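Hydrogen peroxide-inducible genes activator (Corynebacterium glutamicum, PDB 6G1D) acts as a LysR-type transcription factor that senses hydrogen peroxide and probably controls peroxide-inducible genes by binding DNA through its helix-turn-helix domain. Local coordinates at residues E261-G266 and A315-T320; V19-C24 and R62-T67; A110-L115 and I133-T138; H140-L145 and A153-P158. The protein carries 1 engineered substitution. One frame throughout, in Å; residues are numbered along the deposited sequence. Where two conformers were deposited one is given.

Contact 1: E261-G266 and A315-T320; sequences ECTRPG and ASTGIT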
loop_
_atom_site.group_PDB
_atom_site.type_symbol
_atom_site.label_atom_id
_atom_site.label_comp_id
_atom_site.label_asym_id
_atom_site.label_seq_id
_atom_site.Cartn_x
_atom_site.Cartn_y
_atom_site.Cartn_z
ATOM N N GLU B 261 -25.691 -13.888 -1.124
ATOM C CA GLU B 261 -24.526 -14.751 -0.981
ATOM C C GLU B 261 -24.852 -16.241 -0.846
ATOM O O GLU B 261 -24.033 -17.060 -1.252
ATOM C CB GLU B 261 -23.717 -14.325 0.270
ATOM C CG GLU B 261 -23.299 -12.861 0.369
ATOM C CD GLU B 261 -22.312 -12.359 -0.703
ATOM O OE1 GLU B 261 -21.851 -13.177 -1.526
ATOM O OE2 GLU B 261 -21.989 -11.115 -0.719
ATOM N N CYS B 262 -26.005 -16.582 -0.264
ATOM C CA CYS B 262 -26.284 -17.949 0.207
ATOM C C CYS B 262 -27.258 -18.759 -0.610
ATOM O O CYS B 262 -27.620 -19.839 -0.176
ATOM C CB CYS B 262 -26.836 -17.927 1.624
ATOM S SG CYS B 262 -25.770 -17.088 2.748
ATOM N N THR B 263 -27.672 -18.247 -1.769
ATOM C CA THR B 263 -28.596 -18.958 -2.657
ATOM C C THR B 263 -27.887 -19.625 -3.820
ATOM O O THR B 263 -28.524 -20.376 -4.560
ATOM C CB THR B 263 -29.667 -18.017 -3.229
ATOM O OG1 THR B 263 -29.044 -17.010 -4.026
ATOM C CG2 THR B 263 -30.447 -17.367 -2.084
ATOM N N ARG B 264 -26.573 -19.391 -3.983
ATOM C CA ARG B 264 -25.857 -20.050 -5.072
ATOM C C ARG B 264 -25.873 -21.574 -4.875
ATOM O O ARG B 264 -26.039 -22.034 -3.746
ATOM C CB ARG B 264 -24.447 -19.515 -5.207
ATOM C CG ARG B 264 -23.527 -19.908 -4.094
ATOM C CD ARG B 264 -22.223 -19.118 -4.149
ATOM N NE ARG B 264 -22.428 -17.770 -3.661
ATOM C CZ ARG B 264 -21.609 -16.743 -3.851
ATOM N NH1 ARG B 264 -20.459 -16.895 -4.514
ATOM N NH2 ARG B 264 -21.927 -15.552 -3.342
ATOM N N PRO B 265 -25.749 -22.343 -5.967
ATOM C CA PRO B 265 -25.801 -23.814 -5.839
ATOM C C PRO B 265 -24.619 -24.348 -5.019
ATOM O O PRO B 265 -23.509 -23.785 -5.110
ATOM C CB PRO B 265 -25.651 -24.305 -7.294
ATOM C CG PRO B 265 -25.954 -23.119 -8.164
ATOM C CD PRO B 265 -25.524 -21.929 -7.371
ATOM N N GLY B 266 -24.877 -25.355 -4.191
ATOM C CA GLY B 266 -23.851 -25.994 -3.388
ATOM C C GLY B 266 -23.705 -25.530 -1.955
ATOM O O GLY B 266 -22.778 -26.001 -1.258
ATOM N N ALA B 315 -36.184 -13.859 4.297
ATOM C CA ALA B 315 -37.282 -14.791 4.523
ATOM C C ALA B 315 -37.925 -15.254 3.223
ATOM O O ALA B 315 -38.359 -16.389 3.146
ATOM C CB ALA B 315 -38.323 -14.161 5.445
ATOM N N SER B 316 -37.965 -14.398 2.196
ATOM C CA SER B 316 -38.550 -14.749 0.904
ATOM C C SER B 316 -37.794 -15.852 0.161
ATOM O O SER B 316 -38.333 -16.451 -0.751
ATOM C CB SER B 316 -38.670 -13.505 0.008
ATOM O OG SER B 316 -37.436 -13.224 -0.661
ATOM N N THR B 317 -36.542 -16.114 0.522
ATOM C CA THR B 317 -35.771 -17.152 -0.159
ATOM C C THR B 317 -36.215 -18.546 0.243
ATOM O O THR B 317 -35.872 -19.498 -0.423
ATOM C CB THR B 317 -34.267 -17.079 0.146
ATOM O OG1 THR B 317 -34.063 -17.278 1.541
ATOM C CG2 THR B 317 -33.700 -15.741 -0.269
ATOM N N GLY B 318 -36.911 -18.672 1.361
ATOM C CA GLY B 318 -37.287 -19.980 1.906
ATOM C C GLY B 318 -36.303 -20.512 2.924
ATOM O O GLY B 318 -36.606 -21.525 3.574
ATOM N N ILE B 319 -35.156 -19.839 3.095
ATOM C CA ILE B 319 -34.115 -20.295 4.003
ATOM C C ILE B 319 -34.607 -19.937 5.398
ATOM O O ILE B 319 -35.032 -18.818 5.646
ATOM C CB ILE B 319 -32.773 -19.620 3.626
ATOM C CG1 ILE B 319 -32.278 -20.253 2.306
ATOM C CG2 ILE B 319 -31.748 -19.734 4.742
ATOM C CD1 ILE B 319 -31.199 -19.486 1.582
ATOM N N THR B 320 -34.569 -20.914 6.314
ATOM C CA THR B 320 -35.147 -20.739 7.634
ATOM C C THR B 320 -34.189 -19.874 8.416
ATOM O O THR B 320 -32.990 -20.092 8.339
ATOM C CB THR B 320 -35.342 -22.097 8.334
ATOM O OG1 THR B 320 -36.175 -22.909 7.507
ATOM C CG2 THR B 320 -36.013 -21.960 9.721
#
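Thr-317, near the C-terminal end of the long helix that begins at residue 293, meets Thr-263 through methyl groups alone, CG2 to CG2 at 4.1 Å, the two side chains crossing at about a right angle. Its hydroxyl serves the turn instead: OG1 is hydrogen-bonded to Ala-314 O and accepts from the backbone N of Ile-319 at 3.2 Å, a nearly straight bond (163°) that makes an ST turn. With chi1 at 62°, OG1 sits between the backbone N and the carbonyl carbon, which leaves CG2 to face the 261-266 loop. Gly-318 follows with positive phi, its N bonded to Ala-315 O, and turns the chain away from the helix. Ile-319 then reaches back. Its CD1 lies 4.0 Å from Cys-262 O and 4.3 Å from Thr-263 CG2, so one methyl bridges two residues of the loop without a polar bond. The loop's own polar grip lies further off, in the salt bridge from Arg-264 NH2 to Glu-261 OE1. The contact joins the chain at the end of the long helix to the loop after helix 258-261: Thr-317 and Ile-319 both rest on Ile-258 of helix 258-261, while Ile-319 and Cys-262 pack on strand 164-179 through Ile-175 and Val-177.

Contact 2: V19-C24 and R62-T67; sequences VTIAEC and RKVIVT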
loop_
_atom_site.group_PDB
_atom_site.type_symbol
_atom_site.label_atom_id
_atom_site.label_comp_id
_atom_site.label_asym_id
_atom_site.label_seq_id
_atom_site.Cartn_x
_atom_site.Cartn_y
_atom_site.Cartn_z
ATOM N N VAL B 19 -12.065 27.006 -18.339
ATOM C CA VAL B 19 -11.744 25.648 -17.886
ATOM C C VAL B 19 -12.226 24.629 -18.946
ATOM O O VAL B 19 -11.497 23.703 -19.293
ATOM C CB VAL B 19 -12.354 25.404 -16.492
ATOM C CG1 VAL B 19 -12.403 23.940 -16.131
ATOM C CG2 VAL B 19 -11.586 26.198 -15.437
ATOM N N THR B 20 -13.426 24.874 -19.416
ATOM C CA THR B 20 -13.981 24.014 -20.461
ATOM C C THR B 20 -13.173 23.890 -21.862
ATOM O O THR B 20 -12.742 22.883 -22.489
ATOM C CB THR B 20 -15.410 24.447 -20.754
ATOM O OG1 THR B 20 -16.196 24.258 -19.586
ATOM C CG2 THR B 20 -15.977 23.621 -21.840
ATOM N N ILE B 21 -12.743 25.087 -22.218
ATOM C CA ILE B 21 -11.871 25.160 -23.403
ATOM C C ILE B 21 -10.541 24.446 -23.145
ATOM O O ILE B 21 -10.040 23.703 -24.008
ATOM C CB ILE B 21 -11.597 26.614 -23.890
ATOM C CG1 ILE B 21 -12.873 27.299 -24.363
ATOM C CG2 ILE B 21 -10.638 26.586 -25.097
ATOM C CD1 ILE B 21 -12.765 28.799 -24.449
ATOM N N ALA B 22 -9.968 24.673 -21.973
ATOM C CA ALA B 22 -8.674 24.043 -21.592
ATOM C C ALA B 22 -8.757 22.519 -21.604
ATOM O O ALA B 22 -7.816 21.860 -22.030
ATOM C CB ALA B 22 -8.204 24.513 -20.222
ATOM N N GLU B 23 -9.854 21.996 -21.059
ATOM C CA GLU B 23 -10.203 20.569 -21.057
ATOM C C GLU B 23 -10.646 19.914 -22.401
ATOM O O GLU B 23 -10.244 18.799 -22.694
ATOM C CB GLU B 23 -11.163 20.258 -19.905
ATOM C CG GLU B 23 -10.487 20.423 -18.550
ATOM C CD GLU B 23 -11.440 20.436 -17.369
ATOM O OE1 GLU B 23 -12.667 20.335 -17.567
ATOM O OE2 GLU B 23 -10.954 20.555 -16.229
ATOM N N CYS B 24 -11.471 20.602 -23.197
ATOM C CA CYS B 24 -11.953 20.104 -24.510
ATOM C C CYS B 24 -10.970 20.245 -25.662
ATOM O O CYS B 24 -11.028 19.454 -26.609
ATOM C CB CYS B 24 -13.265 20.802 -24.911
ATOM S SG CYS B 24 -14.620 20.450 -23.792
ATOM N N ARG B 62 -4.557 25.299 -35.407
ATOM C CA ARG B 62 -5.688 24.501 -35.865
ATOM C C ARG B 62 -6.417 23.883 -34.683
ATOM O O ARG B 62 -7.551 23.422 -34.807
ATOM C CB ARG B 62 -5.220 23.414 -36.818
ATOM N N LYS B 63 -5.750 23.870 -33.536
ATOM C CA LYS B 63 -6.323 23.308 -32.326
ATOM C C LYS B 63 -6.077 24.214 -31.136
ATOM O O LYS B 63 -5.152 25.023 -31.129
ATOM C CB LYS B 63 -5.776 21.916 -32.062
ATOM N N VAL B 64 -6.923 24.074 -30.129
ATOM C CA VAL B 64 -6.824 24.877 -28.930
ATOM C C VAL B 64 -5.714 24.442 -27.979
ATOM O O VAL B 64 -5.701 23.323 -27.481
ATOM C CB VAL B 64 -8.156 24.879 -28.177
ATOM C CG1 VAL B 64 -7.986 25.466 -26.789
ATOM C CG2 VAL B 64 -9.195 25.647 -28.971
ATOM N N ILE B 65 -4.781 25.350 -27.743
ATOM C CA ILE B 65 -3.672 25.129 -26.830
ATOM C C ILE B 65 -3.663 26.170 -25.726
ATOM O O ILE B 65 -3.772 27.358 -25.991
ATOM C CB ILE B 65 -2.323 25.154 -27.572
ATOM C CG1 ILE B 65 -2.072 23.816 -28.260
ATOM C CG2 ILE B 65 -1.185 25.441 -26.610
ATOM C CD1 ILE B 65 -0.935 23.851 -29.252
ATOM N N VAL B 66 -3.531 25.718 -24.491
ATOM C CA VAL B 66 -3.502 26.612 -23.346
ATOM C C VAL B 66 -2.115 27.228 -23.314
ATOM O O VAL B 66 -1.122 26.504 -23.543
ATOM C CB VAL B 66 -3.838 25.824 -22.054
ATOM C CG1 VAL B 66 -3.888 26.698 -20.827
ATOM C CG2 VAL B 66 -5.179 25.090 -22.191
ATOM N N THR B 67 -2.020 28.537 -23.076
ATOM C CA THR B 67 -0.701 29.201 -22.954
ATOM C C THR B 67 -0.025 28.823 -21.617
ATOM O O THR B 67 -0.683 28.281 -20.715
ATOM C CB THR B 67 -0.815 30.745 -22.972
ATOM O OG1 THR B 67 -1.575 31.179 -21.838
ATOM C CG2 THR B 67 -1.419 31.249 -24.245
#
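Val-64 and Ile-21 meet methyl to methyl, CG1 of the valine standing 3.3 Å from CG2 of the isoleucine, closer than two carbons normally pack, so the exact spacing is doubtful. The two side chains cross at about a right angle, and each uses the branch that lies anti to its own backbone N (chi1 of Val-64 168°). The same Val-64 CG1 is 3.9 Å from Ile-21 O, so it touches the helix backbone as well as the side chain. The preceding residues, Arg-62 and Lys-63, are poorly ordered.

Val-66, two residues on and pointing to the same side, repeats the apolar theme with its other branch. Its CG2 rests 3.7 Å from Ala-22 CB and equally near Ala-22 CA, the small alanine letting the strand come close to the helix; the CA atoms of Ala-22 and Val-66 are 6.0 Å apart. Ile-65 between them turns away, the alternation expected of an extended chain. No hydrogen bond joins the two segments.

This is the DNA-binding domain of a LysR-family regulator, in which strands 57-58 and 65-66 form the small antiparallel wing of a winged helix-turn-helix. Ile-57 of the partner strand lies against Ile-21, Val-64 and Val-66, Leu-41 and Leu-45 of helix 38-52 and Ala-30 of helix 27-33 reach Ile-21, and Leu-74 of the long helix 68-95 packs on Ala-22, which places the contact between the wing, helix 12-24 and the neighbouring helices.

Contact 3: A110-L115 and I133-T138; sequences AAPYIL and IVEDQT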
loop_
_atom_site.group_PDB
_atom_site.type_symbol
_atom_site.label_atom_id
_atom_site.label_comp_id
_atom_site.label_asym_id
_atom_site.label_seq_id
_atom_site.Cartn_x
_atom_site.Cartn_y
_atom_site.Cartn_z
ATOM N N ALA B 110 -22.165 -5.158 5.807
ATOM C CA ALA B 110 -23.528 -4.644 5.828
ATOM C C ALA B 110 -23.926 -3.920 4.542
ATOM O O ALA B 110 -25.071 -4.084 4.085
ATOM C CB ALA B 110 -23.738 -3.741 7.019
ATOM N N ALA B 111 -22.990 -3.167 3.943
ATOM C CA ALA B 111 -23.283 -2.269 2.817
ATOM C C ALA B 111 -24.101 -2.850 1.648
ATOM O O ALA B 111 -25.158 -2.365 1.345
ATOM C CB ALA B 111 -21.980 -1.689 2.263
ATOM N N PRO B 112 -23.587 -3.908 0.989
ATOM C CA PRO B 112 -24.280 -4.378 -0.195
ATOM C C PRO B 112 -25.691 -4.890 0.100
ATOM O O PRO B 112 -26.505 -4.918 -0.802
ATOM C CB PRO B 112 -23.352 -5.474 -0.719
ATOM C CG PRO B 112 -22.555 -5.907 0.493
ATOM C CD PRO B 112 -22.356 -4.674 1.272
ATOM N N TYR B 113 -25.982 -5.243 1.346
ATOM C CA TYR B 113 -27.219 -5.897 1.729
ATOM C C TYR B 113 -28.259 -4.908 2.229
ATOM O O TYR B 113 -29.465 -5.147 2.091
ATOM C CB TYR B 113 -26.930 -6.976 2.764
ATOM C CG TYR B 113 -25.717 -7.794 2.413
ATOM C CD1 TYR B 113 -24.700 -7.947 3.316
ATOM C CD2 TYR B 113 -25.559 -8.373 1.155
ATOM C CE1 TYR B 113 -23.539 -8.658 2.987
ATOM C CE2 TYR B 113 -24.433 -9.100 0.832
ATOM C CZ TYR B 113 -23.413 -9.210 1.772
ATOM O OH TYR B 113 -22.259 -9.904 1.503
ATOM N N ILE B 114 -27.806 -3.780 2.772
ATOM C CA ILE B 114 -28.701 -2.727 3.229
ATOM C C ILE B 114 -28.965 -1.681 2.115
ATOM O O ILE B 114 -30.040 -1.041 2.097
ATOM C CB ILE B 114 -28.175 -2.074 4.527
ATOM C CG1 ILE B 114 -29.313 -1.368 5.311
ATOM C CG2 ILE B 114 -27.001 -1.155 4.267
ATOM C CD1 ILE B 114 -30.269 -2.325 6.034
ATOM N N LEU B 115 -28.017 -1.507 1.189
ATOM C CA LEU B 115 -28.108 -0.418 0.214
ATOM C C LEU B 115 -29.356 -0.446 -0.676
ATOM O O LEU B 115 -29.937 0.593 -0.915
ATOM C CB LEU B 115 -26.879 -0.343 -0.689
ATOM C CG LEU B 115 -25.664 0.359 -0.083
ATOM C CD1 LEU B 115 -24.436 0.121 -0.967
ATOM C CD2 LEU B 115 -25.862 1.804 0.216
ATOM N N ILE B 133 -21.683 7.171 -0.712
ATOM C CA ILE B 133 -21.489 5.971 0.055
ATOM C C ILE B 133 -20.005 5.693 0.058
ATOM O O ILE B 133 -19.384 5.679 -0.985
ATOM C CB ILE B 133 -22.245 4.762 -0.558
ATOM C CG1 ILE B 133 -23.736 5.092 -0.732
ATOM C CG2 ILE B 133 -22.062 3.537 0.322
ATOM C CD1 ILE B 133 -24.463 5.439 0.566
ATOM N N VAL B 134 -19.445 5.498 1.246
ATOM C CA VAL B 134 -18.086 5.049 1.400
ATOM C C VAL B 134 -18.095 3.714 2.138
ATOM O O VAL B 134 -18.480 3.644 3.291
ATOM C CB VAL B 134 -17.251 6.086 2.183
ATOM C CG1 VAL B 134 -15.836 5.576 2.410
ATOM C CG2 VAL B 134 -17.198 7.386 1.397
ATOM N N GLU B 135 -17.707 2.666 1.436
ATOM C CA GLU B 135 -17.722 1.325 1.992
ATOM C C GLU B 135 -16.284 1.064 2.426
ATOM O O GLU B 135 -15.385 1.060 1.594
ATOM C CB GLU B 135 -18.131 0.313 0.933
ATOM C CG GLU B 135 -18.136 -1.113 1.436
ATOM C CD GLU B 135 -18.456 -2.136 0.360
ATOM O OE1 GLU B 135 -17.962 -1.973 -0.790
ATOM O OE2 GLU B 135 -19.153 -3.121 0.677
ATOM N N ASP B 136 -16.055 0.878 3.715
ATOM C CA ASP B 136 -14.693 0.634 4.216
ATOM C C ASP B 136 -14.794 0.019 5.594
ATOM O O ASP B 136 -15.836 0.030 6.220
ATOM C CB ASP B 136 -13.862 1.941 4.249
ATOM C CG ASP B 136 -12.336 1.710 3.984
ATOM O OD1 ASP B 136 -11.782 0.622 4.276
ATOM O OD2 ASP B 136 -11.667 2.639 3.486
ATOM N N GLN B 137 -13.691 -0.555 6.051
ATOM C CA GLN B 137 -13.629 -1.205 7.358
ATOM C C GLN B 137 -13.689 -0.163 8.474
ATOM O O GLN B 137 -13.392 1.031 8.277
ATOM C CB GLN B 137 -12.352 -2.044 7.449
ATOM C CG GLN B 137 -12.393 -3.239 6.495
ATOM C CD GLN B 137 -11.055 -3.985 6.357
ATOM O OE1 GLN B 137 -11.023 -5.075 5.805
ATOM N NE2 GLN B 137 -9.959 -3.409 6.849
ATOM N N THR B 138 -14.049 -0.665 9.646
ATOM C CA THR B 138 -14.412 0.136 10.802
ATOM C C THR B 138 -13.371 1.195 11.187
ATOM O O THR B 138 -13.703 2.365 11.370
ATOM C CB THR B 138 -14.716 -0.812 11.983
ATOM O OG1 THR B 138 -15.806 -1.734 11.626
ATOM C CG2 THR B 138 -15.097 -0.026 13.211
#
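Glu-135 lies over the start of helix 111-125 and meets Ala-111 and Pro-112 with successive parts of one extended side chain. From CB, directed toward the helix, chi1 of 179° puts CG anti to the backbone N, and CG comes 4.0 Å from Ala-111 CB. CD keeps the same distance from that methyl. At the tip, OE2 is 3.5 Å from Ala-111 CB and 3.6 Å from Pro-112 CD, the proline crossing the glutamate at about a right angle. Two residues back along the strand, Ile-133 receives Leu-115 CD2, 3.9 Å from its CD1, the two side chains sliding past each other in opposite directions. Both pairs close the beta-alpha-beta unit of strands 100-106 and 129-135 in the regulatory domain.

The carboxylate itself is satisfied across the interface with the second subunit: OE2 bonds to Thr-239 OG1 of that subunit, and OE1 accepts from the backbone N atoms of its Ser-235 and Ser-236. Pro-112 O likewise takes a hydrogen bond from Gln-242 NE2 there. A buried acid with apolar neighbours in its own helix is thus bonded by the other subunit, and the two backbone N-H donors on OE1 would probably favour its charged form.

Contact 4: H140-L145 and A153-P158; sequences HLLALL and AMMALP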
loop_
_atom_site.group_PDB
_atom_site.type_symbol
_atom_site.label_atom_id
_atom_site.label_comp_id
_atom_site.label_asym_id
_atom_site.label_seq_id
_atom_site.Cartn_x
_atom_site.Cartn_y
_atom_site.Cartn_z
ATOM N N HIS B 140 -11.011 2.539 9.443
ATOM C CA HIS B 140 -10.964 3.621 8.437
ATOM C C HIS B 140 -12.185 4.525 8.523
ATOM O O HIS B 140 -12.038 5.740 8.429
ATOM C CB HIS B 140 -10.832 3.094 7.016
ATOM C CG HIS B 140 -9.604 2.277 6.802
ATOM N ND1 HIS B 140 -8.369 2.818 6.483
ATOM C CD2 HIS B 140 -9.436 0.938 6.844
ATOM C CE1 HIS B 140 -7.492 1.841 6.362
ATOM N NE2 HIS B 140 -8.115 0.690 6.565
ATOM N N LEU B 141 -13.379 3.945 8.715
ATOM C CA LEU B 141 -14.580 4.763 8.859
ATOM C C LEU B 141 -14.473 5.686 10.069
ATOM O O LEU B 141 -14.834 6.837 9.966
ATOM C CB LEU B 141 -15.867 3.921 8.957
ATOM C CG LEU B 141 -16.193 3.058 7.749
ATOM C CD1 LEU B 141 -17.470 2.274 8.070
ATOM C CD2 LEU B 141 -16.325 3.850 6.471
ATOM N N LEU B 142 -13.953 5.208 11.196
ATOM C CA LEU B 142 -13.804 6.085 12.368
ATOM C C LEU B 142 -12.818 7.216 12.118
ATOM O O LEU B 142 -13.066 8.335 12.560
ATOM C CB LEU B 142 -13.408 5.293 13.619
ATOM C CG LEU B 142 -14.553 4.409 14.160
ATOM C CD1 LEU B 142 -13.972 3.419 15.163
ATOM C CD2 LEU B 142 -15.710 5.257 14.755
ATOM N N ALA B 143 -11.754 6.951 11.368
ATOM C CA ALA B 143 -10.782 8.007 11.022
ATOM C C ALA B 143 -11.420 9.062 10.079
ATOM O O ALA B 143 -11.236 10.271 10.275
ATOM C CB ALA B 143 -9.520 7.411 10.404
ATOM N N LEU B 144 -12.187 8.595 9.099
ATOM C CA LEU B 144 -12.891 9.485 8.178
ATOM C C LEU B 144 -13.935 10.336 8.934
ATOM O O LEU B 144 -14.120 11.509 8.636
ATOM C CB LEU B 144 -13.570 8.696 7.029
ATOM C CG LEU B 144 -12.571 7.989 6.055
ATOM C CD1 LEU B 144 -13.275 6.894 5.247
ATOM C CD2 LEU B 144 -11.806 8.943 5.113
ATOM N N LEU B 145 -14.609 9.740 9.911
ATOM C CA LEU B 145 -15.575 10.465 10.745
ATOM C C LEU B 145 -14.883 11.558 11.534
ATOM O O LEU B 145 -15.370 12.673 11.584
ATOM C CB LEU B 145 -16.275 9.501 11.727
ATOM C CG LEU B 145 -17.731 9.632 12.227
ATOM C CD1 LEU B 145 -18.740 10.009 11.160
ATOM C CD2 LEU B 145 -18.143 8.337 12.896
ATOM N N ALA B 153 -21.457 6.900 10.104
ATOM C CA ALA B 153 -20.961 5.582 9.774
ATOM C C ALA B 153 -21.883 4.520 10.360
ATOM O O ALA B 153 -22.224 4.570 11.541
ATOM C CB ALA B 153 -19.552 5.426 10.284
ATOM N N MET B 154 -22.175 3.533 9.562
ATOM C CA MET B 154 -22.958 2.426 9.984
ATOM C C MET B 154 -22.022 1.258 10.268
ATOM O O MET B 154 -21.414 0.774 9.400
ATOM C CB MET B 154 -23.962 2.089 8.908
ATOM C CG MET B 154 -24.909 0.977 9.244
ATOM S SD MET B 154 -26.084 0.616 7.938
ATOM C CE MET B 154 -26.468 -1.000 8.361
ATOM N N MET B 155 -21.898 0.853 11.505
ATOM C CA MET B 155 -20.995 -0.212 11.903
ATOM C C MET B 155 -21.570 -0.974 13.066
ATOM O O MET B 155 -22.575 -0.559 13.655
ATOM C CB MET B 155 -19.629 0.398 12.300
ATOM C CG MET B 155 -19.669 1.224 13.563
ATOM S SD MET B 155 -18.136 2.206 13.744
ATOM C CE MET B 155 -18.733 3.597 12.813
ATOM N N ALA B 156 -20.816 -1.961 13.546
ATOM C CA ALA B 156 -21.168 -2.658 14.782
ATOM C C ALA B 156 -20.819 -1.816 16.010
ATOM O O ALA B 156 -19.839 -1.060 16.011
ATOM C CB ALA B 156 -20.501 -4.010 14.852
ATOM N N LEU B 157 -21.662 -1.919 17.031
ATOM C CA LEU B 157 -21.460 -1.239 18.279
ATOM C C LEU B 157 -20.973 -2.219 19.336
ATOM O O LEU B 157 -21.289 -3.407 19.250
ATOM C CB LEU B 157 -22.790 -0.647 18.746
ATOM C CG LEU B 157 -23.435 0.382 17.841
ATOM C CD1 LEU B 157 -24.584 1.029 18.627
ATOM C CD2 LEU B 157 -22.458 1.421 17.342
ATOM N N PRO B 158 -20.251 -1.725 20.363
ATOM C CA PRO B 158 -19.800 -0.339 20.556
ATOM C C PRO B 158 -18.639 0.066 19.618
ATOM O O PRO B 158 -17.821 -0.753 19.265
ATOM C CB PRO B 158 -19.362 -0.306 22.016
ATOM C CG PRO B 158 -18.989 -1.717 22.317
ATOM C CD PRO B 158 -19.897 -2.583 21.507
#
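Leu-145 N donates to Leu-141 O at 2.9 Å, a helical bond that sets these two leucines one turn apart on the face of helix 138-147 turned to the strand. Between them lies Ala-153, whose CB is 4.2 Å from Leu-141 CB and the same from Leu-145 CD2. The one methyl is thus met by the base of Leu-141 and by a branch tip of Leu-145. Leu-141 also extends its CD1 along the strand to 4.4 Å from Met-154 O, a distant approach of a methyl to a backbone oxygen.

Met-155 makes the other half of the contact. Its CG sits between the backbone N and the carbonyl carbon (chi1 68°), and the chain then bends at chi3, 88°, so that SD and CE both come 4.0 Å from Leu-142 CD2. The thioether end and the leucine cross at about a right angle. No hydrogen bond joins helix and strand; the side-chain packing is of aliphatic groups and sulfur.

The strand segment runs roughly against the helix, 144° between their N-to-C directions, as expected where a helix leads back into a parallel strand of an alpha/beta domain. Strand 152-156 lies between strands 100-106 and 267-287, with Met-154 bonded through its backbone to Gly-105 and Ala-153 to Val-285. Val-285 also touches Leu-145 and Met-155, while Met-154, pointing away from this helix, packs on Ala-110, just before helix 111-125, and on Ile-114 within it.

Overall arrangement
Contacts 3 and 4 are the buried ones, their centres 11 Å apart in one alpha/beta domain: they pack helices 111-125 and 138-147 on the same sheet and meet where Asp-136 and Val-134 lie against Leu-141, and Thr-138 against Met-155. Contact 4 has apolar side-chain packing and no hydrogen bond between its segments, whereas contact 3 borders the second subunit and includes an acid. Contact 1, a partly buried joint near the chain's end, is only lightly packed yet linked to contact 3 by the probable hydrogen bond between Tyr-113 OH and Glu-261 OE2. Contact 2 stands alone in the DNA-binding domain, its centre 55 Å from that of contact 1; it is partly buried and packs two valines on an isoleucine and an alanine.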